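PDB 4OM9: serine protease pet from Escherichia coli, which probably acts as a secreted autotransporter serine protease toxin, cleaving host proteins such as the cytoskeletal component alpha-fodrin. Local coordinates for residues Tyr193-Asp196 / Asn201-Thr204; Ser6-Arg11 / Ser197-Leu202; Phe40-Leu45 / Ile146-Gly151; Thr155-Ile160 / Ala168-Ala173; His229-Asn234 / Gln238-Thr243. One frame throughout, in Å; residues are numbered along the deposited sequence.

Contact 1: Tyr193-Asp196 / Asn201-Thr204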
# COMPACT_ATOMS: atom_id res chain seq x y z
N TYR A 193 -25.10 31.15 7.78
CA TYR A 193 -24.11 30.89 6.75
C TYR A 193 -24.73 30.79 5.37
O TYR A 193 -25.95 30.65 5.22
CB TYR A 193 -23.27 29.63 7.08
CG TYR A 193 -23.81 28.23 6.78
CD1 TYR A 193 -24.18 27.85 5.49
CD2 TYR A 193 -23.83 27.24 7.77
CE1 TYR A 193 -24.61 26.56 5.20
CE2 TYR A 193 -24.26 25.93 7.49
CZ TYR A 193 -24.65 25.61 6.20
OH TYR A 193 -25.09 24.34 5.88
N GLU A 194 -23.85 30.89 4.38
CA GLU A 194 -24.19 30.75 2.98
C GLU A 194 -23.22 29.73 2.38
O GLU A 194 -22.03 29.73 2.71
CB GLU A 194 -24.10 32.10 2.28
CG GLU A 194 -24.38 32.09 0.79
CD GLU A 194 -24.21 33.48 0.18
OE1 GLU A 194 -23.08 33.81 -0.24
OE2 GLU A 194 -25.20 34.25 0.14
N ASN A 195 -23.73 28.86 1.51
CA ASN A 195 -22.86 27.87 0.87
C ASN A 195 -21.94 28.47 -0.18
O ASN A 195 -22.19 29.56 -0.70
CB ASN A 195 -23.70 26.78 0.22
CG ASN A 195 -24.25 25.84 1.23
OD1 ASN A 195 -23.64 24.80 1.54
ND2 ASN A 195 -25.40 26.18 1.78
N ASP A 196 -20.85 27.75 -0.46
CA ASP A 196 -20.02 28.04 -1.62
C ASP A 196 -20.89 27.99 -2.87
O ASP A 196 -21.75 27.11 -3.00
CB ASP A 196 -18.86 27.03 -1.70
CG ASP A 196 -17.90 27.32 -2.84
OD1 ASP A 196 -17.01 28.16 -2.62
OD2 ASP A 196 -18.03 26.70 -3.93
N ASN A 201 -24.07 22.46 -1.69
CA ASN A 201 -25.00 21.55 -1.12
C ASN A 201 -25.95 22.35 -0.23
O ASN A 201 -25.58 22.75 0.87
CB ASN A 201 -24.25 20.47 -0.33
CG ASN A 201 -25.17 19.41 0.21
OD1 ASN A 201 -26.39 19.47 0.04
ND2 ASN A 201 -24.58 18.40 0.85
N LEU A 202 -27.16 22.61 -0.72
CA LEU A 202 -28.09 23.43 0.03
C LEU A 202 -28.76 22.62 1.14
O LEU A 202 -28.96 21.40 1.02
CB LEU A 202 -29.15 24.04 -0.90
CG LEU A 202 -28.61 24.82 -2.10
CD1 LEU A 202 -29.75 25.20 -3.01
CD2 LEU A 202 -27.81 26.05 -1.67
N THR A 203 -29.13 23.31 2.21
CA THR A 203 -29.76 22.66 3.35
C THR A 203 -31.20 22.28 3.07
O THR A 203 -31.97 23.05 2.49
CB THR A 203 -29.69 23.57 4.57
OG1 THR A 203 -28.36 24.08 4.70
CG2 THR A 203 -30.09 22.83 5.85
N THR A 204 -31.56 21.07 3.48
CA THR A 204 -32.91 20.54 3.35
C THR A 204 -33.46 20.30 4.75
O THR A 204 -32.70 20.34 5.72
CB THR A 204 -32.92 19.23 2.55
OG1 THR A 204 -32.15 18.23 3.26
CG2 THR A 204 -32.31 19.46 1.17
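The CA atoms of N195 and L202, 6.9 Å apart, mark the nearest backbone approach between 193-196 and 201-204. The first segment is extended through N195, where strand 188-195 ends. The second has no regular structure: the chain leaves the strand and returns beside it within a few residues. N195 directs its side chain across the gap, with chi1 of -75° setting CG beside the backbone N, and its amide carbon CG comes to 3.4 Å from N201 O. That carbonyl also accepts a hydrogen bond from S174 OG. The bond to CB of L202 points away, yet the branch carrying CD2 swings back toward the amide group of N195. Y193 reaches over by a different route. With chi1 of 81°, CG sits between the backbone N and carbonyl carbon, and the phenol crosses toward T203. There Y193 OH lies 3.5 Å from T203 OG1. Each of these two oxygens has a firmer partner: R149 NH1 for the phenol, and T240 OG1 for the threonine. N201 likewise sends ND2 to A173 O. In the chymotrypsin-like fold expected of clan PA, the second segment leads toward the Gly-Asp-Ser-Gly motif that normally carries the nucleophile, and T204 OG1 already bonds D207 OD2. The polar ends of Y193, N201 and T203 thus find partners on neighbouring strands, and through these bonds the loop is joined to the sheet.

Contact 2: Ser6-Arg11 / Ser197-Leu202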
# COMPACT_ATOMS: atom_id res chain seq x y z
N SER A 6 -23.60 20.42 -11.51
CA SER A 6 -23.30 20.98 -12.82
C SER A 6 -21.80 21.06 -13.02
O SER A 6 -21.29 20.88 -14.13
CB SER A 6 -23.94 22.37 -13.00
OG SER A 6 -23.45 23.32 -12.06
N LYS A 7 -21.09 21.34 -11.93
CA LYS A 7 -19.64 21.36 -11.97
C LYS A 7 -19.10 20.08 -11.36
O LYS A 7 -18.36 19.33 -12.01
CB LYS A 7 -19.08 22.57 -11.22
CG LYS A 7 -19.18 23.89 -11.99
CD LYS A 7 -20.55 24.51 -11.85
CE LYS A 7 -20.61 25.89 -12.52
NZ LYS A 7 -19.69 26.88 -11.89
N ALA A 8 -19.48 19.83 -10.11
CA ALA A 8 -18.92 18.73 -9.33
C ALA A 8 -19.64 17.43 -9.62
O ALA A 8 -20.80 17.43 -9.99
CB ALA A 8 -19.00 19.05 -7.85
N TRP A 9 -18.94 16.32 -9.44
CA TRP A 9 -19.62 15.03 -9.50
C TRP A 9 -20.47 14.79 -8.25
O TRP A 9 -20.13 15.23 -7.15
CB TRP A 9 -18.62 13.90 -9.65
CG TRP A 9 -18.27 13.60 -11.04
CD1 TRP A 9 -18.72 12.56 -11.79
CD2 TRP A 9 -17.37 14.34 -11.86
NE1 TRP A 9 -18.16 12.61 -13.04
CE2 TRP A 9 -17.32 13.69 -13.11
CE3 TRP A 9 -16.60 15.50 -11.67
CZ2 TRP A 9 -16.53 14.15 -14.16
CZ3 TRP A 9 -15.82 15.95 -12.71
CH2 TRP A 9 -15.79 15.28 -13.94
N ALA A 10 -21.56 14.07 -8.44
CA ALA A 10 -22.50 13.79 -7.37
C ALA A 10 -21.78 13.07 -6.22
O ALA A 10 -22.00 13.37 -5.05
CB ALA A 10 -23.66 12.96 -7.91
N ARG A 11 -20.88 12.16 -6.58
CA ARG A 11 -20.18 11.31 -5.63
C ARG A 11 -19.20 12.14 -4.79
O ARG A 11 -18.80 11.75 -3.68
CB ARG A 11 -19.45 10.19 -6.39
CG ARG A 11 -18.42 9.42 -5.61
CD ARG A 11 -17.87 8.28 -6.45
NE ARG A 11 -16.48 8.50 -6.81
CZ ARG A 11 -15.71 7.57 -7.36
NH1 ARG A 11 -16.20 6.36 -7.62
NH2 ARG A 11 -14.44 7.84 -7.65
N SER A 197 -20.66 28.91 -3.80
CA SER A 197 -21.49 28.98 -5.00
C SER A 197 -21.13 27.93 -6.06
O SER A 197 -21.88 27.74 -7.01
CB SER A 197 -21.41 30.38 -5.63
OG SER A 197 -20.12 30.66 -6.13
N TYR A 198 -20.02 27.23 -5.90
CA TYR A 198 -19.65 26.20 -6.87
C TYR A 198 -19.86 24.81 -6.26
O TYR A 198 -20.53 23.95 -6.84
CB TYR A 198 -18.20 26.37 -7.33
CG TYR A 198 -17.99 27.45 -8.38
CD1 TYR A 198 -18.57 28.71 -8.25
CD2 TYR A 198 -17.20 27.22 -9.50
CE1 TYR A 198 -18.38 29.71 -9.21
CE2 TYR A 198 -16.99 28.20 -10.46
CZ TYR A 198 -17.58 29.44 -10.31
OH TYR A 198 -17.37 30.42 -11.27
N PHE A 199 -19.28 24.60 -5.08
CA PHE A 199 -19.46 23.34 -4.39
C PHE A 199 -20.64 23.51 -3.45
O PHE A 199 -20.49 23.86 -2.28
CB PHE A 199 -18.21 22.94 -3.64
CG PHE A 199 -18.23 21.52 -3.20
CD1 PHE A 199 -17.94 20.51 -4.10
CD2 PHE A 199 -18.53 21.19 -1.89
CE1 PHE A 199 -17.95 19.18 -3.70
CE2 PHE A 199 -18.54 19.86 -1.48
CZ PHE A 199 -18.25 18.85 -2.39
N THR A 200 -21.83 23.27 -3.99
CA THR A 200 -23.03 23.77 -3.36
C THR A 200 -23.96 22.64 -3.00
O THR A 200 -24.51 21.93 -3.85
CB THR A 200 -23.77 24.77 -4.28
OG1 THR A 200 -22.83 25.73 -4.79
CG2 THR A 200 -24.84 25.49 -3.51
N ASN A 201 -24.07 22.46 -1.69
CA ASN A 201 -25.00 21.55 -1.12
C ASN A 201 -25.95 22.35 -0.23
O ASN A 201 -25.58 22.75 0.87
CB ASN A 201 -24.25 20.47 -0.33
CG ASN A 201 -25.17 19.41 0.21
OD1 ASN A 201 -26.39 19.47 0.04
ND2 ASN A 201 -24.58 18.40 0.85
N LEU A 202 -27.16 22.61 -0.72
CA LEU A 202 -28.09 23.43 0.03
C LEU A 202 -28.76 22.62 1.14
O LEU A 202 -28.96 21.40 1.02
CB LEU A 202 -29.15 24.04 -0.90
CG LEU A 202 -28.61 24.82 -2.10
CD1 LEU A 202 -29.75 25.20 -3.01
CD2 LEU A 202 -27.81 26.05 -1.67
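The ring of Y198 carries the ammonium group of K7 over one face and has S197 OG at its edge, in the ring plane. NZ of K7 stands 3.5 Å from the centroid of the Y198 ring, 21° off the normal, which meets the geometry of a cation-pi interaction. It is displaced toward the rim, so the closest ring atom is CE2 of Y198, 3.3 Å from NZ of K7. The other flat group, the ring of F199, meets A8 obliquely, CB of A8 lying 4.2 Å from CD1 of F199. The lysine reaches the ring because its chain folds twice, at chi2 (82°) and chi4 (-62°). Both K7 and Y198 start with CG beside the backbone N, and the two side chains then converge at an oblique angle. The contact brings the N-terminal approach to helix 10-17 against the loop between strands 188-195 and 211-216, two pieces nearly 190 residues apart in the protease domain. F199 is the centre of an inverse gamma turn; its ring is buried, whereas Y198 is exposed. D196 OD2 shapes the same bend by accepting hydrogen bonds from the backbone N of both Y198 and F199. Inward, the F199 ring packs on L16 of helix 10-17 and meets F42 edge-to-face; the cation-pi pair lies toward the surface. The backbone N of T200 donates to Y13 OH, a second link from this loop to the helix, and T200 also pairs through its backbone with D4.

Contact 3: Phe40-Leu45 / Ile146-Gly151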
# COMPACT_ATOMS: atom_id res chain seq x y z
N PHE A 40 -11.43 22.71 -8.97
CA PHE A 40 -11.90 23.31 -7.71
C PHE A 40 -11.02 23.02 -6.50
O PHE A 40 -10.88 21.87 -6.09
CB PHE A 40 -13.32 22.88 -7.35
CG PHE A 40 -13.81 23.50 -6.06
CD1 PHE A 40 -14.27 24.81 -6.03
CD2 PHE A 40 -13.79 22.78 -4.87
CE1 PHE A 40 -14.70 25.40 -4.85
CE2 PHE A 40 -14.23 23.36 -3.67
CZ PHE A 40 -14.69 24.68 -3.67
N SER A 41 -10.47 24.07 -5.91
CA SER A 41 -9.67 23.93 -4.71
C SER A 41 -10.46 24.21 -3.44
O SER A 41 -11.00 25.29 -3.24
CB SER A 41 -8.45 24.86 -4.78
OG SER A 41 -7.55 24.45 -5.79
N PHE A 42 -10.52 23.21 -2.58
CA PHE A 42 -11.06 23.37 -1.25
C PHE A 42 -10.12 24.27 -0.45
O PHE A 42 -8.97 24.47 -0.84
CB PHE A 42 -11.26 21.99 -0.61
CG PHE A 42 -12.52 21.32 -1.05
CD1 PHE A 42 -12.57 20.63 -2.26
CD2 PHE A 42 -13.67 21.40 -0.28
CE1 PHE A 42 -13.74 20.04 -2.67
CE2 PHE A 42 -14.85 20.80 -0.69
CZ PHE A 42 -14.89 20.12 -1.87
N PRO A 43 -10.61 24.84 0.66
CA PRO A 43 -9.80 25.79 1.44
C PRO A 43 -8.56 25.15 2.07
O PRO A 43 -8.53 23.94 2.30
CB PRO A 43 -10.77 26.28 2.52
CG PRO A 43 -11.79 25.21 2.61
CD PRO A 43 -11.97 24.70 1.23
N ALA A 44 -7.55 25.98 2.34
CA ALA A 44 -6.31 25.49 2.92
C ALA A 44 -6.52 25.10 4.37
O ALA A 44 -6.10 25.81 5.28
CB ALA A 44 -5.22 26.53 2.81
N LEU A 45 -7.19 23.97 4.57
CA LEU A 45 -7.41 23.39 5.90
C LEU A 45 -7.34 21.88 5.78
O LEU A 45 -7.50 21.35 4.69
CB LEU A 45 -8.77 23.81 6.46
CG LEU A 45 -9.11 25.30 6.64
CD1 LEU A 45 -10.55 25.42 7.07
CD2 LEU A 45 -8.20 25.97 7.66
N ILE A 146 -14.79 29.83 7.45
CA ILE A 146 -15.21 28.79 6.53
C ILE A 146 -15.43 27.52 7.33
O ILE A 146 -14.73 27.27 8.31
CB ILE A 146 -14.15 28.52 5.42
CG1 ILE A 146 -13.75 29.82 4.70
CG2 ILE A 146 -14.63 27.47 4.43
CD1 ILE A 146 -14.90 30.53 4.02
N GLY A 147 -16.39 26.71 6.93
CA GLY A 147 -16.62 25.47 7.63
C GLY A 147 -17.36 24.46 6.81
O GLY A 147 -17.73 24.71 5.67
N PHE A 148 -17.58 23.29 7.42
CA PHE A 148 -18.19 22.16 6.77
C PHE A 148 -19.38 21.69 7.57
O PHE A 148 -19.38 21.74 8.81
CB PHE A 148 -17.20 20.99 6.64
CG PHE A 148 -16.12 21.20 5.62
CD1 PHE A 148 -16.35 20.94 4.27
CD2 PHE A 148 -14.84 21.60 6.02
CE1 PHE A 148 -15.32 21.12 3.31
CE2 PHE A 148 -13.81 21.78 5.08
CZ PHE A 148 -14.05 21.54 3.72
N ARG A 149 -20.37 21.17 6.87
CA ARG A 149 -21.51 20.56 7.54
C ARG A 149 -21.87 19.29 6.82
O ARG A 149 -21.81 19.22 5.61
CB ARG A 149 -22.69 21.51 7.55
CG ARG A 149 -23.84 20.99 8.36
CD ARG A 149 -25.15 21.37 7.71
NE ARG A 149 -25.48 20.37 6.71
CZ ARG A 149 -25.59 20.62 5.42
NH1 ARG A 149 -25.45 21.86 4.98
NH2 ARG A 149 -25.88 19.63 4.58
N VAL A 150 -22.27 18.29 7.58
CA VAL A 150 -22.56 17.00 7.02
C VAL A 150 -23.94 16.54 7.48
O VAL A 150 -24.27 16.64 8.67
CB VAL A 150 -21.45 16.04 7.44
CG1 VAL A 150 -21.97 14.66 7.75
CG2 VAL A 150 -20.32 16.08 6.46
N GLY A 151 -24.76 16.06 6.54
CA GLY A 151 -26.05 15.50 6.90
C GLY A 151 -26.69 14.73 5.75
O GLY A 151 -26.10 14.63 4.66
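F42 and P43 face strand 143-151 from a loop, with the CA atoms of P43 and I146 8.0 Å apart and no hydrogen bond between the backbones. The strand belongs to the antiparallel sheet of the second barrel expected of a chymotrypsin-like, clan PA protease. The loop continues from strand 40-41 of a small hairpin, so the contact is apolar packing of the loop after that hairpin on one barrel strand. F42 brings the CD2 side of its ring to the edge of F148, near the plane of that ring. CD2 of F42 is 4.0 Å from CE1 of F148, and the two side chains cross at an angle. A chi1 of -81° turns the F42 ring back alongside its own hairpin, where CE2 of F40 stands 3.4 Å above the centre of the F42 ring. F23 adds an edge-to-face partner to F42, and L16 of helix 10-17 touches both F42 and F148; W222 meets F148 with the ring planes about 65° apart. P43 extends the apolar patch along the strand. Its CG, displaced by the C-gamma endo pucker, lies 4.1 Å from CG2 of I146 and 4.5 Å from CZ of F148, so one proline carbon touches two residues on the same strand face.

Contact 4: Thr155-Ile160 / Ala168-Ala173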
# COMPACT_ATOMS: atom_id res chain seq x y z
N THR A 155 -32.75 14.17 -0.45
CA THR A 155 -31.54 14.31 -1.24
C THR A 155 -31.83 14.49 -2.72
O THR A 155 -32.65 13.79 -3.31
CB THR A 155 -30.63 13.08 -1.02
OG1 THR A 155 -30.12 13.12 0.32
CG2 THR A 155 -29.45 13.09 -1.99
N THR A 156 -31.14 15.46 -3.31
CA THR A 156 -31.35 15.83 -4.70
C THR A 156 -30.03 16.18 -5.34
O THR A 156 -29.18 16.82 -4.71
CB THR A 156 -32.31 17.04 -4.84
OG1 THR A 156 -33.51 16.80 -4.10
CG2 THR A 156 -32.67 17.28 -6.29
N PHE A 157 -29.87 15.77 -6.59
CA PHE A 157 -28.68 16.06 -7.40
C PHE A 157 -29.11 16.81 -8.66
O PHE A 157 -29.62 16.19 -9.58
CB PHE A 157 -27.93 14.78 -7.80
CG PHE A 157 -27.45 13.95 -6.65
CD1 PHE A 157 -26.24 14.22 -6.03
CD2 PHE A 157 -28.21 12.88 -6.18
CE1 PHE A 157 -25.79 13.43 -4.95
CE2 PHE A 157 -27.77 12.09 -5.11
CZ PHE A 157 -26.57 12.37 -4.49
N SER A 158 -28.90 18.13 -8.69
CA SER A 158 -29.35 19.00 -9.80
C SER A 158 -30.66 18.55 -10.42
O SER A 158 -30.70 18.17 -11.59
CB SER A 158 -28.28 19.07 -10.90
OG SER A 158 -27.18 19.85 -10.50
N GLY A 159 -31.71 18.54 -9.62
CA GLY A 159 -33.02 18.23 -10.16
C GLY A 159 -33.30 16.76 -10.35
O GLY A 159 -34.34 16.38 -10.87
N ILE A 160 -32.36 15.91 -9.95
CA ILE A 160 -32.66 14.48 -9.84
C ILE A 160 -33.11 14.23 -8.40
O ILE A 160 -32.35 14.41 -7.45
CB ILE A 160 -31.46 13.59 -10.17
CG1 ILE A 160 -31.09 13.71 -11.66
CG2 ILE A 160 -31.76 12.15 -9.81
CD1 ILE A 160 -29.93 12.81 -12.06
N ALA A 168 -27.85 6.69 5.13
CA ALA A 168 -26.44 6.79 5.51
C ALA A 168 -25.52 6.82 4.29
O ALA A 168 -24.54 7.58 4.26
CB ALA A 168 -26.07 5.60 6.45
N ASP A 169 -25.84 6.01 3.27
CA ASP A 169 -25.08 6.05 2.02
C ASP A 169 -25.05 7.47 1.42
O ASP A 169 -24.07 7.89 0.80
CB ASP A 169 -25.69 5.09 0.99
CG ASP A 169 -25.63 3.64 1.41
OD1 ASP A 169 -24.67 3.23 2.10
OD2 ASP A 169 -26.56 2.89 1.04
N LEU A 170 -26.13 8.21 1.60
CA LEU A 170 -26.25 9.53 0.97
C LEU A 170 -25.78 10.67 1.85
O LEU A 170 -26.00 11.83 1.55
CB LEU A 170 -27.70 9.76 0.55
CG LEU A 170 -28.17 8.75 -0.48
CD1 LEU A 170 -29.64 8.94 -0.77
CD2 LEU A 170 -27.33 8.92 -1.76
N LEU A 171 -25.14 10.34 2.97
CA LEU A 171 -24.57 11.37 3.81
C LEU A 171 -23.72 12.32 2.97
O LEU A 171 -22.73 11.91 2.36
CB LEU A 171 -23.75 10.76 4.95
CG LEU A 171 -23.34 11.75 6.04
CD1 LEU A 171 -24.53 12.08 6.99
CD2 LEU A 171 -22.14 11.26 6.80
N SER A 172 -24.09 13.59 2.93
CA SER A 172 -23.46 14.55 2.02
C SER A 172 -22.96 15.85 2.70
O SER A 172 -23.52 16.30 3.69
CB SER A 172 -24.43 14.90 0.89
OG SER A 172 -25.60 15.50 1.38
N ALA A 173 -21.91 16.44 2.16
CA ALA A 173 -21.23 17.53 2.83
C ALA A 173 -21.52 18.88 2.21
O ALA A 173 -21.67 19.00 1.00
CB ALA A 173 -19.76 17.29 2.83
O HOH W 1 -27.76 13.99 1.45
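L170 provides the close side of this contact, lying across from both T155 and F157. Its CB lies 4.1 Å from OG1 of T155, while the branch tip CD2 approaches the F157 ring at the edge, near the ring plane, 4.5 Å from CZ. With chi2 at 175°, CD1 continues the leucine chain and the other branch, CD2, turns to that ring edge. F157, whose bond to CB does not aim at L170, reaches it through the end of the ring. These distances are at the outer limit of van der Waals contact, and the apolar core is completed by others: I547 and A10 touch F157, and W543 touches L170. Helix 543-550 therefore covers part of this pair.

The segment 155-160 is the near arm and tip of a two-residue beta hairpin, strands 156-157 and 160-161, closed by a type I' turn whose tip is exposed to solvent. F157 N to I160 O and I160 N to F157 O form its paired bonds. A type I turn from A168 to L171 leads the other segment into strand 172-185.

The looser side is polar, and a water molecule spans it. The water donates 2.8 Å bonds to OG1 of T155 and, at the same length, to the carbonyl O of L170, and lies 2.6 Å from OG of S172 in a bond of undecided direction. T155 OG1 is also hydrogen-bonded to G153 O, within its own stretch of chain. S172 OG is also bonded to N201 ND2, so the water and N201 both meet this one hydroxyl.

Contact 5: His229-Asn234 / Gln238-Thr243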
# COMPACT_ATOMS: atom_id res chain seq x y z
N HIS A 229 -30.22 24.64 12.60
CA HIS A 229 -31.56 25.05 13.06
C HIS A 229 -32.60 25.24 11.97
O HIS A 229 -33.74 24.80 12.11
CB HIS A 229 -31.48 26.34 13.86
CG HIS A 229 -32.82 26.92 14.18
ND1 HIS A 229 -33.58 26.48 15.24
CD2 HIS A 229 -33.55 27.89 13.58
CE1 HIS A 229 -34.72 27.15 15.28
NE2 HIS A 229 -34.72 28.02 14.29
N GLY A 230 -32.24 25.94 10.89
CA GLY A 230 -33.19 26.17 9.81
C GLY A 230 -32.65 27.00 8.66
O GLY A 230 -31.49 27.38 8.67
N ILE A 231 -33.50 27.27 7.67
CA ILE A 231 -33.10 28.05 6.50
C ILE A 231 -34.03 29.22 6.18
O ILE A 231 -35.19 29.26 6.60
CB ILE A 231 -33.01 27.16 5.23
CG1 ILE A 231 -34.40 26.96 4.60
CG2 ILE A 231 -32.34 25.82 5.53
CD1 ILE A 231 -35.36 26.17 5.45
N ILE A 232 -33.51 30.18 5.42
CA ILE A 232 -34.31 31.23 4.79
C ILE A 232 -33.76 31.44 3.37
O ILE A 232 -32.56 31.41 3.17
CB ILE A 232 -34.29 32.55 5.59
CG1 ILE A 232 -34.98 32.37 6.94
CG2 ILE A 232 -35.00 33.66 4.83
CD1 ILE A 232 -36.46 32.06 6.84
N GLY A 233 -34.65 31.62 2.40
CA GLY A 233 -34.21 31.70 1.01
C GLY A 233 -34.37 30.38 0.27
O GLY A 233 -34.98 29.44 0.80
N ASN A 234 -33.81 30.29 -0.94
CA ASN A 234 -34.12 29.18 -1.84
C ASN A 234 -32.95 28.53 -2.60
O ASN A 234 -32.70 27.34 -2.46
CB ASN A 234 -35.15 29.66 -2.86
CG ASN A 234 -36.45 30.09 -2.21
OD1 ASN A 234 -37.31 29.26 -1.93
ND2 ASN A 234 -36.59 31.39 -1.97
N GLN A 238 -29.38 30.93 -0.42
CA GLN A 238 -30.04 30.33 0.74
C GLN A 238 -29.17 30.49 1.97
O GLN A 238 -27.96 30.26 1.92
CB GLN A 238 -30.33 28.85 0.50
CG GLN A 238 -31.03 28.14 1.66
CD GLN A 238 -30.75 26.63 1.69
OE1 GLN A 238 -29.61 26.22 1.90
NE2 GLN A 238 -31.77 25.82 1.45
N LYS A 239 -29.76 30.95 3.05
CA LYS A 239 -29.04 31.10 4.29
C LYS A 239 -29.38 29.93 5.21
O LYS A 239 -30.52 29.43 5.22
CB LYS A 239 -29.39 32.44 4.94
CG LYS A 239 -29.07 33.68 4.12
CD LYS A 239 -27.58 34.03 4.22
CE LYS A 239 -27.18 35.30 3.47
NZ LYS A 239 -27.42 35.21 2.01
N THR A 240 -28.41 29.50 6.01
CA THR A 240 -28.69 28.50 7.04
C THR A 240 -28.37 29.03 8.44
O THR A 240 -27.36 29.70 8.65
CB THR A 240 -27.91 27.20 6.79
OG1 THR A 240 -28.26 26.68 5.50
CG2 THR A 240 -28.25 26.17 7.84
N TYR A 241 -29.22 28.72 9.40
CA TYR A 241 -28.96 29.17 10.75
C TYR A 241 -28.52 28.01 11.62
O TYR A 241 -29.10 26.93 11.57
CB TYR A 241 -30.20 29.85 11.33
CG TYR A 241 -30.59 31.02 10.47
CD1 TYR A 241 -31.30 30.82 9.29
CD2 TYR A 241 -30.20 32.31 10.79
CE1 TYR A 241 -31.64 31.86 8.48
CE2 TYR A 241 -30.54 33.37 9.97
CZ TYR A 241 -31.26 33.13 8.82
OH TYR A 241 -31.61 34.16 7.98
N VAL A 242 -27.46 28.25 12.37
CA VAL A 242 -26.92 27.29 13.30
C VAL A 242 -27.14 27.71 14.75
O VAL A 242 -26.74 28.81 15.15
CB VAL A 242 -25.43 27.07 13.08
CG1 VAL A 242 -24.96 25.86 13.89
CG2 VAL A 242 -25.12 26.91 11.59
N THR A 243 -27.76 26.83 15.52
CA THR A 243 -27.82 27.01 16.97
C THR A 243 -26.43 26.79 17.54
O THR A 243 -25.89 25.71 17.43
CB THR A 243 -28.82 26.03 17.62
OG1 THR A 243 -30.15 26.39 17.21
CG2 THR A 243 -28.73 26.07 19.15
O HOH W 2 -34.26 26.53 0.32
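Backbone hydrogen bonds come first: G230 with Y241 and I232 with K239 are hydrogen-bonded antiparallel pairs, I231 with T240 the non-hydrogen-bonded pair between them. The strand axes approach to 4.6 Å at 160°. Y241 N donates to G230 O at 2.7 Å, nearly straight (173° at the hydrogen), and K239 N to I232 O at 2.8 Å. At the far end Y241 O takes two donors, H229 N at 2.7 Å and, weakly, G230 N at 3.4 Å. Two residues facing one define a classic beta bulge. Softer CA-H...O contacts, from T240 CA to G230 O and I231 CA to K239 O, fill in between.

Among apolar contacts, Y241 crosses I232 on one sheet face, with CE1 of Y241 3.7 Å from CG1 of I232. On the other sheet face, CG2 of I231 approaches T240.

Two contacts pair carbon with oxygen: G230 O lies at the edge of the Y241 ring, in plane, and CB of H229 lies 3.6 Å from OG1 of T243.

The water-mediated group lies at the turn end: one water donates to G233 O and N234 O, and accepts from NE2 of Q238 at 2.8 Å, while Q238 OE1 accepts from T203 N.

Several polar ends are held by residues outside the two segments: H229 ND1 bonds D101 OD2, T243 OG1 bonds N100 O, and K239 NZ bonds T237 O and forms a salt bridge with E194. The hairpin of strands 221-232 and 239-244 thus lies beside strand 188-195, which pairs with 239-244 through T240 to Y193 and V242 to V191.

Overall arrangement
Contact 2 opens first and closes last of three, since contacts 3 and 4 are nested, one after the other, within the long loop it ties. Contact 1 shares N201 and L202 with contact 2, and contact 5 follows further along the chain. Contacts 1, 3, 4 and 5 all reach the same antiparallel sheet, through strands 143-151, 172-185, 188-195, 221-232 and 239-244, while contact 2 brings in the N-terminal helix. Contacts 1 and 5 have centres about 8 Å apart, and contacts 3 and 5 about 18 Å. Together they join hairpins and loops to this sheet, probably the second barrel of a chymotrypsin-like domain; contacts 2 and 4 also meet residues of the 543-555 region.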